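Local coordinates for protein cellobiose 2-epimerase (Caldibacillus thermoamylovorans, PDB 5ZHB) that catalyses the reversible 2-epimerisation of cellobiose, turning the reducing-end glucose of the disaccharide into mannose, at residues G33-D36 with H40-K43; Y95-Y100 with A368-C373; E250-I255 with D275-I280. All coordinates share one frame; numbering follows the deposited sequence. Where two conformers were deposited one is given.

Overall arrangement
Interactions 1 and 2 are surface contacts on one side of the chain's centre, whereas interaction 3 is buried on the opposite side. The first two adjoin, their centres about 11 Å apart, and Val-35 N of interaction 1 is 2.8 Å from Ala-368 O of interaction 2, a probable hydrogen bond. No two contacts hold the same elements: interaction 1 joins strands 34-35 and 41-42 through hydrogen bonds and a histidine-carboxylate pair, interaction 2 brings aromatic and apolar groups of strand 97-98 and the loop before helix 375-387 together, and interaction 3 packs helices 245-262 and 267-283 through van der Waals contact of Ser-252 with Ile-276 and Ala-277, with no hydrogen bond between the two segments themselves.

Interaction 1 of 3, residues G33-D36 with H40-K43; sequences GLVD and HVHK
His-42, Asp-36 and Leu-34 carry this contact, with the imidazole of His-42 held both at its edge and over one face. At the edge, His-42 NE2 donates to Asp-36 OD2 across 2.7 Å with an N-H...O angle of 170°. The acceptor lies practically in the ring plane, yet NE2 approaches OD2 from above the plane of the carboxylate, the two planes standing 79° apart. Over the face, Leu-34 CD2 sits 4.1 Å from the ring centroid in a CH-pi contact, displaced toward the rim. Together the bond at NE2 and the methyl on one face probably limit rotation of the imidazole.

In the Asp-36 conformer described, CG stands between the backbone N and the carbonyl carbon (chi1 53°), which turns the carboxylate back across the hairpin and lets both oxygens work. OD1 receives a weak, bent bond from His-40 N at 2.9 Å, and a further weak one from Asp-38 N. The His-40 ring has its polar partner in Asp-38, through ND1.

The backbones are linked by His-42 N to Leu-34 O, 2.9 Å, and by Asp-36 N to His-40 O, 3.1 Å. Between these bonds, Val-35 and Val-41 form a non-hydrogen-bonded pair whose methyls, CG2 to CG2, approach to 4.2 Å on the face away from Leu-34 and His-42. One water accepts from Gly-33 N and donates to Lys-43 O, bridging the strands where the CA atoms of Gly-33 and Lys-43 have drawn 6.7 Å apart. This is a short beta hairpin, strands 34-35 and 41-42 joined through residues 36-40, with Asp-36 bonded to His-40 at the turn end and to His-42 across the strands.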
ATOM      1  N   GLY A  33      18.164   3.817  -4.160  1.00 23.80           N
ATOM      2  CA  GLY A  33      16.896   4.038  -4.836  1.00 25.95           C
ATOM      3  C   GLY A  33      16.505   2.938  -5.817  1.00 24.18           C
ATOM      4  O   GLY A  33      15.362   2.905  -6.255  1.00 23.98           O
ATOM      5  N   LEU A  34      17.440   2.046  -6.177  1.00 23.46           N
ATOM      6  CA  LEU A  34      17.210   1.043  -7.213  1.00 22.49           C
ATOM      7  C   LEU A  34      18.133  -0.156  -6.987  1.00 24.73           C
ATOM      8  O   LEU A  34      19.337   0.038  -6.776  1.00 26.38           O
ATOM      9  CB  LEU A  34      17.477   1.598  -8.607  1.00 22.78           C
ATOM     10  CG  LEU A  34      17.063   0.734  -9.806  1.00 25.32           C
ATOM     11  CD1 LEU A  34      15.554   0.623  -9.890  1.00 27.76           C
ATOM     12  CD2 LEU A  34      17.606   1.334 -11.096  1.00 28.71           C
ATOM     13  N   VAL A  35      17.532  -1.362  -7.025  1.00 21.11           N
ATOM     14  CA  VAL A  35      18.228  -2.609  -7.233  1.00 21.19           C
ATOM     15  C   VAL A  35      17.588  -3.265  -8.448  1.00 23.47           C
ATOM     16  O   VAL A  35      16.411  -3.590  -8.408  1.00 22.53           O
ATOM     17  CB  VAL A  35      18.135  -3.518  -6.004  1.00 22.37           C
ATOM     18  CG1 VAL A  35      18.845  -4.837  -6.262  1.00 21.74           C
ATOM     19  CG2 VAL A  35      18.632  -2.838  -4.737  1.00 20.69           C
ATOM     20  N   ASP A  36      18.355  -3.442  -9.525  0.50 21.27           N
ATOM     21  CA  ASP A  36      17.808  -3.979 -10.760  0.50 20.79           C
ATOM     22  C   ASP A  36      17.663  -5.490 -10.616  0.50 21.78           C
ATOM     23  O   ASP A  36      18.093  -6.061  -9.616  0.50 21.97           O
ATOM     24  CB  ASP A  36      18.606  -3.543 -11.980  0.50 19.52           C
ATOM     25  CG  ASP A  36      20.100  -3.824 -11.899  0.50 19.26           C
ATOM     26  OD1 ASP A  36      20.465  -4.895 -11.353  0.50 17.05           O
ATOM     27  OD2 ASP A  36      20.880  -2.975 -12.387  0.50 18.64           O
ATOM     28  N   HIS A  40      22.393  -5.530  -9.285  1.00 22.97           N
ATOM     29  CA  HIS A  40      23.177  -4.296  -9.129  1.00 25.62           C
ATOM     30  C   HIS A  40      22.429  -3.243  -8.303  1.00 26.34           C
ATOM     31  O   HIS A  40      21.261  -2.940  -8.558  1.00 23.80           O
ATOM     32  CB  HIS A  40      23.580  -3.670 -10.460  1.00 23.74           C
ATOM     33  CG  HIS A  40      24.559  -4.502 -11.200  1.00 30.15           C
ATOM     34  ND1 HIS A  40      24.266  -5.160 -12.373  1.00 29.16           N
ATOM     35  CD2 HIS A  40      25.857  -4.767 -10.922  1.00 30.85           C
ATOM     36  CE1 HIS A  40      25.343  -5.823 -12.757  1.00 31.57           C
ATOM     37  NE2 HIS A  40      26.304  -5.601 -11.898  1.00 31.41           N
ATOM     38  N   VAL A  41      23.126  -2.677  -7.310  1.00 24.16           N
ATOM     39  CA  VAL A  41      22.617  -1.600  -6.486  1.00 25.79           C
ATOM     40  C   VAL A  41      23.075  -0.271  -7.082  1.00 30.70           C
ATOM     41  O   VAL A  41      24.283  -0.037  -7.194  1.00 28.35           O
ATOM     42  CB  VAL A  41      23.127  -1.743  -5.049  1.00 25.35           C
ATOM     43  CG1 VAL A  41      22.654  -0.582  -4.196  1.00 27.68           C
ATOM     44  CG2 VAL A  41      22.801  -3.085  -4.411  1.00 24.86           C
ATOM     45  N   HIS A  42      22.122   0.572  -7.507  1.00 26.84           N
ATOM     46  CA  HIS A  42      22.431   1.884  -8.074  1.00 27.62           C
ATOM     47  C   HIS A  42      22.370   2.937  -6.970  1.00 31.06           C
ATOM     48  O   HIS A  42      21.290   3.452  -6.637  1.00 30.23           O
ATOM     49  CB  HIS A  42      21.475   2.232  -9.214  1.00 31.52           C
ATOM     50  CG  HIS A  42      21.510   1.269 -10.332  1.00 32.31           C
ATOM     51  ND1 HIS A  42      22.083   1.579 -11.541  1.00 36.71           N
ATOM     52  CD2 HIS A  42      21.118  -0.011 -10.424  1.00 33.27           C
ATOM     53  CE1 HIS A  42      22.015   0.521 -12.344  1.00 37.02           C
ATOM     54  NE2 HIS A  42      21.416  -0.455 -11.690  1.00 32.18           N
ATOM     55  N   LYS A  43      23.535   3.259  -6.390  1.00 25.80           N
ATOM     56  CA  LYS A  43      23.592   4.108  -5.208  1.00 27.38           C
ATOM     57  C   LYS A  43      23.227   5.556  -5.510  1.00 25.51           C
ATOM     58  O   LYS A  43      22.856   6.303  -4.585  1.00 26.30           O
ATOM     59  CB  LYS A  43      24.941   4.024  -4.485  1.00 29.55           C
ATOM     60  CG  LYS A  43      25.236   2.656  -3.905  1.00 32.25           C
ATOM     61  CD  LYS A  43      26.590   2.569  -3.218  1.00 36.94           C
ATOM     62  CE  LYS A  43      26.859   1.191  -2.685  1.00 41.94           C
ATOM     63  NZ  LYS A  43      28.218   1.159  -2.144  1.00 43.60           N
TER
HETATM   64  O   HOH W   1      20.031   6.046  -4.383  1.00 24.16           O

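Interaction 2 of 3, residues Y95-Y100 with A368-C373; sequences YWMVDY and AGPWKC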
ATOM      1  N   TYR A  95       7.501  15.683  -1.711  1.00 21.73           N
ATOM      2  CA  TYR A  95       7.901  15.535  -3.098  1.00 24.76           C
ATOM      3  C   TYR A  95       7.599  14.129  -3.614  1.00 22.71           C
ATOM      4  O   TYR A  95       7.689  13.162  -2.865  1.00 21.33           O
ATOM      5  CB  TYR A  95       9.412  15.809  -3.141  1.00 24.05           C
ATOM      6  CG  TYR A  95       9.797  17.264  -2.935  1.00 24.65           C
ATOM      7  CD1 TYR A  95       9.135  18.297  -3.598  1.00 24.71           C
ATOM      8  CD2 TYR A  95      10.847  17.604  -2.087  1.00 26.81           C
ATOM      9  CE1 TYR A  95       9.518  19.627  -3.433  1.00 25.19           C
ATOM     10  CE2 TYR A  95      11.239  18.921  -1.915  1.00 25.61           C
ATOM     11  CZ  TYR A  95      10.601  19.929  -2.613  1.00 26.84           C
ATOM     12  OH  TYR A  95      10.963  21.224  -2.390  1.00 28.01           O
ATOM     13  N   TRP A  96       7.372  14.023  -4.925  1.00 22.99           N
ATOM     14  CA  TRP A  96       7.205  12.739  -5.582  1.00 23.50           C
ATOM     15  C   TRP A  96       8.516  11.955  -5.692  1.00 22.76           C
ATOM     16  O   TRP A  96       8.545  10.730  -5.476  1.00 18.78           O
ATOM     17  CB  TRP A  96       6.608  12.976  -6.965  1.00 23.04           C
ATOM     18  CG  TRP A  96       6.138  11.744  -7.686  1.00 24.70           C
ATOM     19  CD1 TRP A  96       6.667  11.189  -8.814  1.00 26.69           C
ATOM     20  CD2 TRP A  96       4.964  10.960  -7.358  1.00 25.31           C
ATOM     21  NE1 TRP A  96       5.908  10.113  -9.202  1.00 27.51           N
ATOM     22  CE2 TRP A  96       4.860   9.952  -8.332  1.00 27.19           C
ATOM     23  CE3 TRP A  96       4.015  11.006  -6.333  1.00 27.64           C
ATOM     24  CZ2 TRP A  96       3.835   9.010  -8.321  1.00 28.98           C
ATOM     25  CZ3 TRP A  96       3.019  10.054  -6.306  1.00 29.88           C
ATOM     26  CH2 TRP A  96       2.916   9.083  -7.301  1.00 28.47           C
ATOM     27  N   MET A  97       9.594  12.659  -6.057  0.50 20.83           N
ATOM     28  CA  MET A  97      10.922  12.066  -6.116  0.50 21.97           C
ATOM     29  C   MET A  97      11.959  13.084  -5.643  0.50 22.49           C
ATOM     30  O   MET A  97      11.789  14.295  -5.815  0.50 20.44           O
ATOM     31  CB  MET A  97      11.331  11.659  -7.540  0.50 20.55           C
ATOM     32  CG  MET A  97      10.550  10.511  -8.181  0.50 20.85           C
ATOM     33  SD  MET A  97      10.984   8.846  -7.615  0.50 19.03           S
ATOM     34  CE  MET A  97      12.770   8.816  -7.819  0.50 18.79           C
ATOM     35  N   VAL A  98      13.043  12.558  -5.069  1.00 23.52           N
ATOM     36  CA  VAL A  98      14.276  13.300  -4.857  1.00 24.78           C
ATOM     37  C   VAL A  98      15.430  12.510  -5.469  1.00 23.90           C
ATOM     38  O   VAL A  98      15.303  11.332  -5.753  1.00 23.18           O
ATOM     39  CB  VAL A  98      14.508  13.633  -3.370  1.00 24.73           C
ATOM     40  CG1 VAL A  98      13.424  14.558  -2.819  1.00 28.39           C
ATOM     41  CG2 VAL A  98      14.641  12.378  -2.512  1.00 24.80           C
ATOM     42  N   ASP A  99      16.570  13.182  -5.700  1.00 25.35           N
ATOM     43  CA  ASP A  99      17.747  12.531  -6.241  1.00 24.40           C
ATOM     44  C   ASP A  99      18.441  11.846  -5.078  1.00 23.37           C
ATOM     45  O   ASP A  99      18.009  11.967  -3.942  1.00 23.88           O
ATOM     46  CB  ASP A  99      18.620  13.513  -7.019  1.00 23.62           C
ATOM     47  CG  ASP A  99      19.291  14.597  -6.183  1.00 25.74           C
ATOM     48  OD1 ASP A  99      19.284  14.487  -4.948  1.00 26.78           O
ATOM     49  OD2 ASP A  99      19.782  15.576  -6.782  1.00 28.07           O
ATOM     50  N   TYR A 100      19.581  11.215  -5.343  1.00 24.65           N
ATOM     51  CA  TYR A 100      20.221  10.399  -4.326  1.00 24.74           C
ATOM     52  C   TYR A 100      20.759  11.238  -3.167  1.00 28.95           C
ATOM     53  O   TYR A 100      21.015  10.670  -2.104  1.00 30.39           O
ATOM     54  CB  TYR A 100      21.276   9.519  -4.990  1.00 26.73           C
ATOM     55  CG  TYR A 100      22.599  10.193  -5.344  1.00 28.25           C
ATOM     56  CD1 TYR A 100      22.698  11.010  -6.459  1.00 31.52           C
ATOM     57  CD2 TYR A 100      23.752   9.933  -4.614  1.00 34.72           C
ATOM     58  CE1 TYR A 100      23.893  11.602  -6.815  1.00 35.20           C
ATOM     59  CE2 TYR A 100      24.965  10.524  -4.957  1.00 39.95           C
ATOM     60  CZ  TYR A 100      25.030  11.354  -6.067  1.00 39.56           C
ATOM     61  OH  TYR A 100      26.179  11.965  -6.473  1.00 41.94           O
ATOM     62  N   ALA A 368      14.047  -3.613  -6.193  1.00 21.05           N
ATOM     63  CA  ALA A 368      13.826  -2.504  -5.301  1.00 21.46           C
ATOM     64  C   ALA A 368      13.887  -1.223  -6.118  1.00 20.54           C
ATOM     65  O   ALA A 368      14.771  -1.055  -6.965  1.00 23.22           O
ATOM     66  CB  ALA A 368      14.840  -2.497  -4.188  1.00 22.34           C
ATOM     67  N   GLY A 369      12.955  -0.319  -5.816  1.00 19.76           N
ATOM     68  CA  GLY A 369      12.925   0.977  -6.446  1.00 21.34           C
ATOM     69  C   GLY A 369      11.672   1.762  -6.085  1.00 21.75           C
ATOM     70  O   GLY A 369      10.954   1.389  -5.171  1.00 19.72           O
ATOM     71  N   PRO A 370      11.391   2.855  -6.817  1.00 21.34           N
ATOM     72  CA  PRO A 370      10.309   3.755  -6.456  1.00 25.23           C
ATOM     73  C   PRO A 370       8.976   3.045  -6.258  1.00 21.50           C
ATOM     74  O   PRO A 370       8.168   3.534  -5.483  1.00 19.75           O
ATOM     75  CB  PRO A 370      10.278   4.755  -7.621  1.00 26.76           C
ATOM     76  CG  PRO A 370      11.710   4.754  -8.114  1.00 27.66           C
ATOM     77  CD  PRO A 370      12.102   3.287  -8.032  1.00 24.48           C
ATOM     78  N   TRP A 371       8.737   1.954  -6.994  1.00 19.96           N
ATOM     79  CA  TRP A 371       7.451   1.281  -6.936  1.00 25.70           C
ATOM     80  C   TRP A 371       7.556  -0.121  -6.354  1.00 26.18           C
ATOM     81  O   TRP A 371       6.568  -0.849  -6.381  1.00 28.14           O
ATOM     82  CB  TRP A 371       6.806   1.261  -8.328  1.00 29.22           C
ATOM     83  CG  TRP A 371       6.441   2.658  -8.745  1.00 33.92           C
ATOM     84  CD1 TRP A 371       7.021   3.385  -9.741  1.00 40.24           C
ATOM     85  CD2 TRP A 371       5.530   3.545  -8.049  1.00 36.48           C
ATOM     86  NE1 TRP A 371       6.490   4.647  -9.757  1.00 43.25           N
ATOM     87  CE2 TRP A 371       5.581   4.778  -8.732  1.00 41.29           C
ATOM     88  CE3 TRP A 371       4.671   3.415  -6.946  1.00 38.33           C
ATOM     89  CZ2 TRP A 371       4.815   5.872  -8.331  1.00 41.46           C
ATOM     90  CZ3 TRP A 371       3.928   4.508  -6.536  1.00 41.40           C
ATOM     91  CH2 TRP A 371       4.007   5.723  -7.221  1.00 39.08           C
ATOM     92  N   LYS A 372       8.705  -0.478  -5.754  1.00 22.90           N
ATOM     93  CA  LYS A 372       8.807  -1.775  -5.108  1.00 21.09           C
ATOM     94  C   LYS A 372       9.671  -1.639  -3.868  1.00 22.39           C
ATOM     95  O   LYS A 372      10.861  -1.293  -3.971  1.00 19.06           O
ATOM     96  CB  LYS A 372       9.334  -2.873  -6.025  1.00 23.64           C
ATOM     97  CG  LYS A 372       9.318  -4.266  -5.326  1.00 22.25           C
ATOM     98  CD  LYS A 372       9.592  -5.427  -6.270  1.00 25.64           C
ATOM     99  CE  LYS A 372       9.740  -6.758  -5.589  1.00 22.20           C
ATOM    100  NZ  LYS A 372      10.746  -6.746  -4.546  1.00 22.47           N
ATOM    101  N   CYS A 373       9.025  -1.873  -2.720  1.00 22.70           N
ATOM    102  CA  CYS A 373       9.661  -1.630  -1.444  1.00 26.66           C
ATOM    103  C   CYS A 373       9.131  -2.681  -0.472  1.00 22.48           C
ATOM    104  O   CYS A 373       8.642  -3.720  -0.908  1.00 19.58           O
ATOM    105  CB  CYS A 373       9.562  -0.154  -1.097  1.00 32.14           C
ATOM    106  SG  CYS A 373       7.835   0.376  -0.978  1.00 35.09           S
TER
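Trp-96 meets Trp-371 through the far corner of its indole, while Met-97 beside it reaches Pro-370. From CB, CG of Trp-96 extends anti to the backbone N (chi1 -169°), carrying the six-membered ring toward the 368-373 loop. Along that ring, CE2 lies 4.1 Å from Trp-371 CZ2. The next atom out, CZ2, comes to 3.3 Å from Trp-371 CZ2, and at the tip CH2 is 3.5 Å from Trp-371 CH2. Trp-96 CZ2 sits at the edge of the Trp-371 ring, near its plane, but the rings are oblique, at 55°, so this is no stack. Arg-108 makes a cation-pi contact with Trp-96, and Tyr-112 of helix 111-128 touches both indoles.

Met-97, in the conformer described, bends to place SD 4.2 Å from Pro-370 CB, on a type I turn from Gly-369 to Lys-372. Trp-96 and Met-97 both face Asp-106 in a classic beta bulge. With an alanine in place of Trp-96, the indole of Trp-371 would probably lose its neighbour here and turn more freely, and Arg-108 its aromatic partner. No hydrogen bond crosses this contact, which implies that van der Waals contact of the indoles, with a looser Met-97/Pro-370 touch, brings these two parts together.

Interaction 3 of 3, residues E250-I255 with D275-I280; sequences EASWLI and DIAYNI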
ATOM      1  N   GLU A 250      -7.135  -6.411  -1.139  1.00 18.81           N
ATOM      2  CA  GLU A 250      -6.515  -5.463  -0.231  1.00 17.72           C
ATOM      3  C   GLU A 250      -7.576  -4.573   0.419  1.00 17.38           C
ATOM      4  O   GLU A 250      -7.586  -4.433   1.632  1.00 17.93           O
ATOM      5  CB  GLU A 250      -5.519  -4.619  -1.032  1.00 19.86           C
ATOM      6  CG  GLU A 250      -4.792  -3.579  -0.177  1.00 20.01           C
ATOM      7  CD  GLU A 250      -3.849  -2.682  -0.983  1.00 21.66           C
ATOM      8  OE1 GLU A 250      -4.084  -2.494  -2.202  1.00 20.92           O
ATOM      9  OE2 GLU A 250      -2.863  -2.190  -0.388  1.00 22.96           O
ATOM     10  N   ALA A 251      -8.433  -3.952  -0.397  1.00 18.81           N
ATOM     11  CA  ALA A 251      -9.479  -3.069   0.090  1.00 21.61           C
ATOM     12  C   ALA A 251     -10.403  -3.775   1.081  1.00 21.57           C
ATOM     13  O   ALA A 251     -10.782  -3.190   2.092  1.00 21.75           O
ATOM     14  CB  ALA A 251     -10.291  -2.553  -1.076  1.00 25.76           C
ATOM     15  N   SER A 252     -10.730  -5.044   0.786  1.00 22.07           N
ATOM     16  CA  SER A 252     -11.571  -5.826   1.681  1.00 20.88           C
ATOM     17  C   SER A 252     -11.075  -5.693   3.111  1.00 22.10           C
ATOM     18  O   SER A 252     -11.837  -5.331   3.989  1.00 22.14           O
ATOM     19  CB  SER A 252     -11.641  -7.266   1.257  1.00 23.78           C
ATOM     20  OG  SER A 252     -12.345  -8.045   2.209  1.00 26.39           O
ATOM     21  N   TRP A 253      -9.792  -5.980   3.372  1.00 20.47           N
ATOM     22  CA  TRP A 253      -9.343  -6.029   4.752  1.00 18.71           C
ATOM     23  C   TRP A 253      -8.941  -4.657   5.283  1.00 19.56           C
ATOM     24  O   TRP A 253      -9.093  -4.415   6.482  1.00 19.27           O
ATOM     25  CB  TRP A 253      -8.242  -7.070   4.945  1.00 22.10           C
ATOM     26  CG  TRP A 253      -6.866  -6.692   4.473  1.00 20.00           C
ATOM     27  CD1 TRP A 253      -6.321  -6.941   3.254  1.00 19.64           C
ATOM     28  CD2 TRP A 253      -5.840  -6.054   5.250  1.00 18.28           C
ATOM     29  NE1 TRP A 253      -5.048  -6.443   3.193  1.00 18.91           N
ATOM     30  CE2 TRP A 253      -4.719  -5.917   4.408  1.00 19.11           C
ATOM     31  CE3 TRP A 253      -5.751  -5.588   6.560  1.00 21.36           C
ATOM     32  CZ2 TRP A 253      -3.532  -5.343   4.851  1.00 21.30           C
ATOM     33  CZ3 TRP A 253      -4.579  -5.003   6.998  1.00 20.49           C
ATOM     34  CH2 TRP A 253      -3.469  -4.928   6.162  1.00 21.04           C
ATOM     35  N   LEU A 254      -8.503  -3.752   4.400  1.00 20.86           N
ATOM     36  CA  LEU A 254      -8.270  -2.366   4.814  1.00 20.49           C
ATOM     37  C   LEU A 254      -9.575  -1.655   5.193  1.00 19.43           C
ATOM     38  O   LEU A 254      -9.621  -0.976   6.207  1.00 20.65           O
ATOM     39  CB  LEU A 254      -7.516  -1.571   3.754  1.00 20.95           C
ATOM     40  CG  LEU A 254      -6.062  -1.995   3.495  1.00 20.88           C
ATOM     41  CD1 LEU A 254      -5.456  -1.115   2.428  1.00 22.32           C
ATOM     42  CD2 LEU A 254      -5.186  -1.976   4.742  1.00 21.91           C
ATOM     43  N   ILE A 255     -10.634  -1.799   4.397  1.00 19.62           N
ATOM     44  CA  ILE A 255     -11.921  -1.224   4.800  1.00 22.31           C
ATOM     45  C   ILE A 255     -12.337  -1.830   6.143  1.00 24.13           C
ATOM     46  O   ILE A 255     -12.775  -1.123   7.077  1.00 22.73           O
ATOM     47  CB  ILE A 255     -12.972  -1.408   3.689  1.00 23.65           C
ATOM     48  CG1 ILE A 255     -12.633  -0.551   2.470  1.00 22.74           C
ATOM     49  CG2 ILE A 255     -14.389  -1.125   4.206  1.00 25.34           C
ATOM     50  CD1 ILE A 255     -13.313  -0.976   1.183  1.00 22.48           C
ATOM     51  N   ASP A 275     -18.192 -10.060   0.780  1.00 23.81           N
ATOM     52  CA  ASP A 275     -18.555 -10.376  -0.595  1.00 23.77           C
ATOM     53  C   ASP A 275     -17.383 -10.170  -1.561  1.00 24.60           C
ATOM     54  O   ASP A 275     -17.202 -10.933  -2.518  1.00 24.20           O
ATOM     55  CB  ASP A 275     -19.803  -9.598  -0.995  1.00 25.88           C
ATOM     56  CG  ASP A 275     -21.090 -10.034  -0.286  1.00 29.57           C
ATOM     57  OD1 ASP A 275     -21.069 -11.085   0.393  1.00 25.32           O
ATOM     58  OD2 ASP A 275     -22.079  -9.297  -0.378  1.00 28.58           O
ATOM     59  N   ILE A 276     -16.594  -9.112  -1.330  1.00 22.93           N
ATOM     60  CA  ILE A 276     -15.394  -8.906  -2.122  1.00 22.78           C
ATOM     61  C   ILE A 276     -14.480 -10.129  -1.975  1.00 21.05           C
ATOM     62  O   ILE A 276     -13.987 -10.661  -2.963  1.00 22.55           O
ATOM     63  CB  ILE A 276     -14.687  -7.589  -1.734  1.00 23.12           C
ATOM     64  CG1 ILE A 276     -15.510  -6.328  -2.118  1.00 23.05           C
ATOM     65  CG2 ILE A 276     -13.278  -7.514  -2.325  1.00 21.04           C
ATOM     66  CD1 ILE A 276     -15.082  -5.095  -1.341  1.00 23.58           C
ATOM     67  N   ALA A 277     -14.245 -10.587  -0.748  1.00 23.42           N
ATOM     68  CA  ALA A 277     -13.312 -11.683  -0.523  1.00 23.82           C
ATOM     69  C   ALA A 277     -13.772 -12.967  -1.220  1.00 26.51           C
ATOM     70  O   ALA A 277     -12.999 -13.629  -1.922  1.00 23.81           O
ATOM     71  CB  ALA A 277     -13.084 -11.862   0.946  1.00 23.69           C
ATOM     72  N   TYR A 278     -15.084 -13.259  -1.141  1.00 30.18           N
ATOM     73  CA  TYR A 278     -15.639 -14.384  -1.876  1.00 26.54           C
ATOM     74  C   TYR A 278     -15.441 -14.188  -3.368  1.00 23.63           C
ATOM     75  O   TYR A 278     -15.125 -15.134  -4.105  1.00 25.83           O
ATOM     76  CB  TYR A 278     -17.118 -14.622  -1.566  1.00 27.74           C
ATOM     77  CG  TYR A 278     -17.302 -15.463  -0.317  1.00 27.66           C
ATOM     78  CD1 TYR A 278     -16.957 -16.815  -0.332  1.00 30.77           C
ATOM     79  CD2 TYR A 278     -17.820 -14.935   0.857  1.00 28.60           C
ATOM     80  CE1 TYR A 278     -17.120 -17.608   0.789  1.00 31.45           C
ATOM     81  CE2 TYR A 278     -18.007 -15.732   1.983  1.00 30.32           C
ATOM     82  CZ  TYR A 278     -17.650 -17.069   1.942  1.00 27.72           C
ATOM     83  OH  TYR A 278     -17.766 -17.912   3.007  1.00 30.87           O
ATOM     84  N   ASN A 279     -15.667 -12.958  -3.830  1.00 24.55           N
ATOM     85  CA  ASN A 279     -15.610 -12.683  -5.250  1.00 24.40           C
ATOM     86  C   ASN A 279     -14.203 -12.974  -5.783  1.00 25.34           C
ATOM     87  O   ASN A 279     -14.020 -13.534  -6.881  1.00 23.62           O
ATOM     88  CB  ASN A 279     -16.059 -11.242  -5.524  1.00 27.84           C
ATOM     89  CG  ASN A 279     -16.277 -10.988  -6.989  1.00 28.96           C
ATOM     90  OD1 ASN A 279     -17.028 -11.727  -7.639  1.00 30.81           O
ATOM     91  ND2 ASN A 279     -15.555 -10.037  -7.559  1.00 26.03           N
ATOM     92  N   ILE A 280     -13.186 -12.528  -5.026  1.00 25.28           N
ATOM     93  CA  ILE A 280     -11.826 -12.638  -5.531  1.00 26.07           C
ATOM     94  C   ILE A 280     -11.353 -14.088  -5.393  1.00 25.02           C
ATOM     95  O   ILE A 280     -10.607 -14.553  -6.245  1.00 28.29           O
ATOM     96  CB  ILE A 280     -10.882 -11.611  -4.868  1.00 24.68           C
ATOM     97  CG1 ILE A 280     -11.360 -10.160  -5.130  1.00 23.01           C
ATOM     98  CG2 ILE A 280      -9.452 -11.850  -5.343  1.00 24.30           C
ATOM     99  CD1 ILE A 280     -11.406  -9.760  -6.593  1.00 23.84           C
TER
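Ser-252 lies against Ile-276 and Ala-277 where helix 245-262 packs antiparallel to helix 267-283, a helical hairpin of the alpha/alpha barrel expected for the N-acylglucosamine 2-epimerase family. The evidence for close packing is in the backbones: the CA atoms of Ser-252 and Ile-276 are 6.2 Å apart, a spacing that the small side chain of Ser-252 probably permits, with Ala-277 next along the second helix.

Van der Waals contact accounts for what passes directly between the segments. The CG2 methyl of Ile-276 reaches across to lie 3.9 Å from Ser-252 CB; both residues direct their CB toward the partner helix. The surface buried is modest, 131 Å² over both sides, since only Ser-252 on one helix and Ile-276 and Ala-277 on the other come within touching distance. Other parts of the chain complete the packing: Phe-221 touches Ile-276, and Ala-319 of helix 306-323 touches Ala-277.

Hydrogen bonding plays a different role. None joins the 250-255 and 275-280 segments themselves, but the Ser-252 hydroxyl bonds to Val-273 O, just before the second of them. The buried polar atom is thereby satisfied, and a polar link between the two helices is added beside the apolar contact. Within each helix the backbone follows the alpha-helical pattern, as in Ile-255 N to Ala-251 O at 2.7 Å and Ile-280 N to Ile-276 O at 2.9 Å.

The torsion of the serine reconciles both kinds of contact. With OG anti to the backbone N (chi1 174°), the hydroxyl extends toward helix 267-283, and besides the bond to Val-273 O, Ser-252 OG lies 4.1 Å from Ala-277 CB.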